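Local coordinates for protein argonaute (Methanocaldococcus jannaschii, PDB 5G5S) that cleaves single-stranded DNA as an endonuclease, using short single-stranded DNA guides to find complementary target strands, and may defend the cell against invading genetic elements, at residues E19-K24 against L294-N299. Residues are numbered along the deposited sequence; the frame is centred on the assembly and turned at random.
Sequences EEFIPK and LRFIDN. With MG (magnesium ion), chain B.
F21 and F296 make a T-shaped aromatic contact between two loops that are far apart in sequence. The loop holding E19-K24 leads from strand 14-16 into strand 25-31 of the N-terminal domain. L294-N299 links helix 280-293 to strand 302-308. F296 is the edge partner. Its CD1 comes over one face of the F21 ring, toward the rim, 3.5 Å from F21 CD1. The ring centroids are 5.0 Å apart and the planes stand at 90°. F21 sits at the end of a short 3-10 segment closed by I22 N to E19 O (3.1 Å). Its CG lies anti to the carbonyl carbon (chi1 -45°), and its CB points toward the other loop. The CE2 corner of the F21 ring also lies near the backbone of the turn, 3.6 Å from R295 O. R295 runs extended from CG to NE past the F296 ring. R295 CG lies over a face of that ring, and F296 CE1 sits over the centre of the guanidinium. R295 NH1 also comes within 3.8 Å of F21 CE1, with the ring and guanidinium planes 80° apart. The polar end is held by a salt bridge from R295 NE to E117. F21 and F296 are both buried: L108 and H112 pack on F21, and I114 on F296. No hydrogen bond joins the two segments. L294 to I297 form a type I beta turn. A magnesium ion is bound by the carbonyl oxygens of L294 and I297 and by N299 OD1 (2.1 Å), with A291 O as a further ligand. The ion thus ties the turn to the end of helix 280-293. This is an edge-to-face aromatic pair joining an N-terminal domain loop to a metal-bound type I turn.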
ATOM      1  N   GLU A  19     -24.574 -18.234 -21.046  1.00 88.69           N
ATOM      2  CA  GLU A  19     -24.279 -19.598 -21.504  1.00 90.47           C
ATOM      3  C   GLU A  19     -23.484 -19.696 -22.811  1.00 94.50           C
ATOM      4  O   GLU A  19     -22.466 -20.390 -22.850  1.00 93.71           O
ATOM      5  CB  GLU A  19     -25.585 -20.400 -21.616  1.00 95.65           C
ATOM      6  CG  GLU A  19     -26.314 -20.589 -20.296  1.00109.96           C
ATOM      7  CD  GLU A  19     -26.248 -22.002 -19.757  1.00140.79           C
ATOM      8  OE1 GLU A  19     -25.269 -22.319 -19.043  1.00138.72           O
ATOM      9  OE2 GLU A  19     -27.167 -22.798 -20.060  1.00139.43           O
ATOM     10  N   GLU A  20     -23.942 -18.995 -23.869  1.00 91.88           N
ATOM     11  CA  GLU A  20     -23.325 -18.958 -25.207  1.00 92.17           C
ATOM     12  C   GLU A  20     -21.851 -18.535 -25.200  1.00 92.97           C
ATOM     13  O   GLU A  20     -21.105 -18.899 -26.109  1.00 92.37           O
ATOM     14  CB  GLU A  20     -24.119 -18.044 -26.167  1.00 94.94           C
ATOM     15  CG  GLU A  20     -25.286 -17.289 -25.538  1.00107.01           C
ATOM     16  CD  GLU A  20     -25.783 -16.054 -26.269  1.00132.85           C
ATOM     17  OE1 GLU A  20     -25.516 -15.918 -27.487  1.00127.57           O
ATOM     18  OE2 GLU A  20     -26.459 -15.223 -25.620  1.00126.20           O
ATOM     19  N   PHE A  21     -21.445 -17.764 -24.176  1.00 87.91           N
ATOM     20  CA  PHE A  21     -20.100 -17.214 -24.008  1.00 86.21           C
ATOM     21  C   PHE A  21     -19.185 -18.013 -23.067  1.00 88.42           C
ATOM     22  O   PHE A  21     -18.025 -17.641 -22.867  1.00 88.31           O
ATOM     23  CB  PHE A  21     -20.177 -15.715 -23.648  1.00 86.56           C
ATOM     24  CG  PHE A  21     -21.166 -14.973 -24.515  1.00 89.96           C
ATOM     25  CD1 PHE A  21     -20.901 -14.744 -25.861  1.00 94.85           C
ATOM     26  CD2 PHE A  21     -22.399 -14.580 -24.011  1.00 92.92           C
ATOM     27  CE1 PHE A  21     -21.836 -14.098 -26.677  1.00 97.35           C
ATOM     28  CE2 PHE A  21     -23.331 -13.932 -24.826  1.00 97.55           C
ATOM     29  CZ  PHE A  21     -23.041 -13.692 -26.151  1.00 96.79           C
ATOM     30  N   ILE A  22     -19.694 -19.114 -22.507  1.00 84.19           N
ATOM     31  CA  ILE A  22     -18.903 -20.000 -21.663  1.00 83.65           C
ATOM     32  C   ILE A  22     -18.471 -21.197 -22.533  1.00 91.17           C
ATOM     33  O   ILE A  22     -19.337 -21.883 -23.088  1.00 93.04           O
ATOM     34  CB  ILE A  22     -19.660 -20.443 -20.378  1.00 86.31           C
ATOM     35  CG1 ILE A  22     -19.941 -19.245 -19.452  1.00 83.76           C
ATOM     36  CG2 ILE A  22     -18.888 -21.554 -19.627  1.00 87.57           C
ATOM     37  CD1 ILE A  22     -21.178 -19.416 -18.578  1.00 91.11           C
ATOM     38  N   PRO A  23     -17.150 -21.467 -22.682  1.00 87.12           N
ATOM     39  CA  PRO A  23     -16.738 -22.637 -23.478  1.00 85.65           C
ATOM     40  C   PRO A  23     -17.151 -23.953 -22.819  1.00 88.75           C
ATOM     41  O   PRO A  23     -17.154 -24.062 -21.596  1.00 86.47           O
ATOM     42  CB  PRO A  23     -15.218 -22.492 -23.572  1.00 85.09           C
ATOM     43  CG  PRO A  23     -14.830 -21.625 -22.434  1.00 87.96           C
ATOM     44  CD  PRO A  23     -15.989 -20.758 -22.097  1.00 86.05           C
ATOM     45  N   LYS A  24     -17.566 -24.931 -23.623  1.00 88.35           N
ATOM     46  CA  LYS A  24     -17.987 -26.233 -23.098  1.00 88.27           C
ATOM     47  C   LYS A  24     -16.759 -27.090 -22.753  1.00 90.04           C
ATOM     48  O   LYS A  24     -16.754 -27.803 -21.739  1.00 88.83           O
ATOM     49  CB  LYS A  24     -18.897 -26.964 -24.108  1.00 92.76           C
ATOM     50  CG  LYS A  24     -20.360 -26.586 -23.986  1.00 99.77           C
ATOM     51  N   LEU A 294     -23.622  -4.406 -22.291  1.00 87.14           N
ATOM     52  CA  LEU A 294     -22.759  -5.551 -22.569  1.00 85.03           C
ATOM     53  C   LEU A 294     -23.556  -6.850 -22.753  1.00 90.88           C
ATOM     54  O   LEU A 294     -24.150  -7.365 -21.799  1.00 89.75           O
ATOM     55  CB  LEU A 294     -21.647  -5.679 -21.505  1.00 80.42           C
ATOM     56  CG  LEU A 294     -20.454  -6.578 -21.863  1.00 83.29           C
ATOM     57  CD1 LEU A 294     -19.653  -6.019 -23.044  1.00 84.08           C
ATOM     58  CD2 LEU A 294     -19.554  -6.773 -20.672  1.00 82.29           C
ATOM     59  N   ARG A 295     -23.590  -7.345 -24.012  1.00 90.21           N
ATOM     60  CA  ARG A 295     -24.310  -8.551 -24.452  1.00 92.25           C
ATOM     61  C   ARG A 295     -23.844  -9.867 -23.813  1.00 95.12           C
ATOM     62  O   ARG A 295     -24.650 -10.792 -23.700  1.00 97.07           O
ATOM     63  CB  ARG A 295     -24.297  -8.666 -25.993  1.00 95.52           C
ATOM     64  CG  ARG A 295     -22.917  -8.853 -26.633  1.00100.06           C
ATOM     65  CD  ARG A 295     -22.972  -8.790 -28.147  1.00109.76           C
ATOM     66  NE  ARG A 295     -21.662  -9.031 -28.756  1.00114.71           N
ATOM     67  CZ  ARG A 295     -21.252 -10.207 -29.227  1.00126.84           C
ATOM     68  NH1 ARG A 295     -22.041 -11.272 -29.155  1.00110.71           N
ATOM     69  NH2 ARG A 295     -20.046 -10.328 -29.765  1.00115.79           N
ATOM     70  N   PHE A 296     -22.552  -9.954 -23.409  1.00 88.51           N
ATOM     71  CA  PHE A 296     -21.941 -11.155 -22.834  1.00 86.32           C
ATOM     72  C   PHE A 296     -22.432 -11.524 -21.439  1.00 88.65           C
ATOM     73  O   PHE A 296     -22.296 -12.686 -21.036  1.00 88.48           O
ATOM     74  CB  PHE A 296     -20.402 -11.049 -22.837  1.00 85.16           C
ATOM     75  CG  PHE A 296     -19.788 -10.656 -24.160  1.00 88.15           C
ATOM     76  CD1 PHE A 296     -19.896 -11.487 -25.271  1.00 94.51           C
ATOM     77  CD2 PHE A 296     -19.095  -9.463 -24.294  1.00 88.76           C
ATOM     78  CE1 PHE A 296     -19.337 -11.119 -26.494  1.00 97.07           C
ATOM     79  CE2 PHE A 296     -18.537  -9.094 -25.520  1.00 93.27           C
ATOM     80  CZ  PHE A 296     -18.660  -9.924 -26.609  1.00 94.77           C
ATOM     81  N   ILE A 297     -22.970 -10.540 -20.687  1.00 82.83           N
ATOM     82  CA  ILE A 297     -23.390 -10.734 -19.295  1.00 80.34           C
ATOM     83  C   ILE A 297     -24.855 -10.384 -18.992  1.00 88.25           C
ATOM     84  O   ILE A 297     -25.478  -9.608 -19.722  1.00 90.38           O
ATOM     85  CB  ILE A 297     -22.425  -9.951 -18.353  1.00 78.51           C
ATOM     86  CG1 ILE A 297     -22.475  -8.409 -18.631  1.00 78.40           C
ATOM     87  CG2 ILE A 297     -20.994 -10.522 -18.415  1.00 75.45           C
ATOM     88  CD1 ILE A 297     -21.704  -7.489 -17.634  1.00 79.39           C
ATOM     89  N   ASP A 298     -25.379 -10.921 -17.872  1.00 84.44           N
ATOM     90  CA  ASP A 298     -26.701 -10.582 -17.346  1.00 85.51           C
ATOM     91  C   ASP A 298     -26.518  -9.225 -16.649  1.00 88.83           C
ATOM     92  O   ASP A 298     -25.418  -8.916 -16.162  1.00 85.63           O
ATOM     93  CB  ASP A 298     -27.211 -11.649 -16.355  1.00 87.33           C
ATOM     94  CG  ASP A 298     -27.487 -13.025 -16.947  1.00 99.69           C
ATOM     95  OD1 ASP A 298     -27.918 -13.098 -18.121  1.00103.12           O
ATOM     96  OD2 ASP A 298     -27.338 -14.022 -16.217  1.00106.37           O
ATOM     97  N   ASN A 299     -27.569  -8.404 -16.643  1.00 88.03           N
ATOM     98  CA  ASN A 299     -27.550  -7.035 -16.124  1.00 87.17           C
ATOM     99  C   ASN A 299     -27.572  -6.860 -14.596  1.00 89.68           C
ATOM    100  O   ASN A 299     -27.108  -5.833 -14.099  1.00 86.32           O
ATOM    101  CB  ASN A 299     -28.654  -6.213 -16.803  1.00 93.16           C
ATOM    102  CG  ASN A 299     -28.608  -6.268 -18.314  1.00113.08           C
ATOM    103  OD1 ASN A 299     -27.543  -6.427 -18.935  1.00105.54           O
ATOM    104  ND2 ASN A 299     -29.770  -6.163 -18.939  1.00105.56           N
TER
HETATM  105 MG    MG B1714     -25.881  -7.270 -20.014  1.00 87.56          MG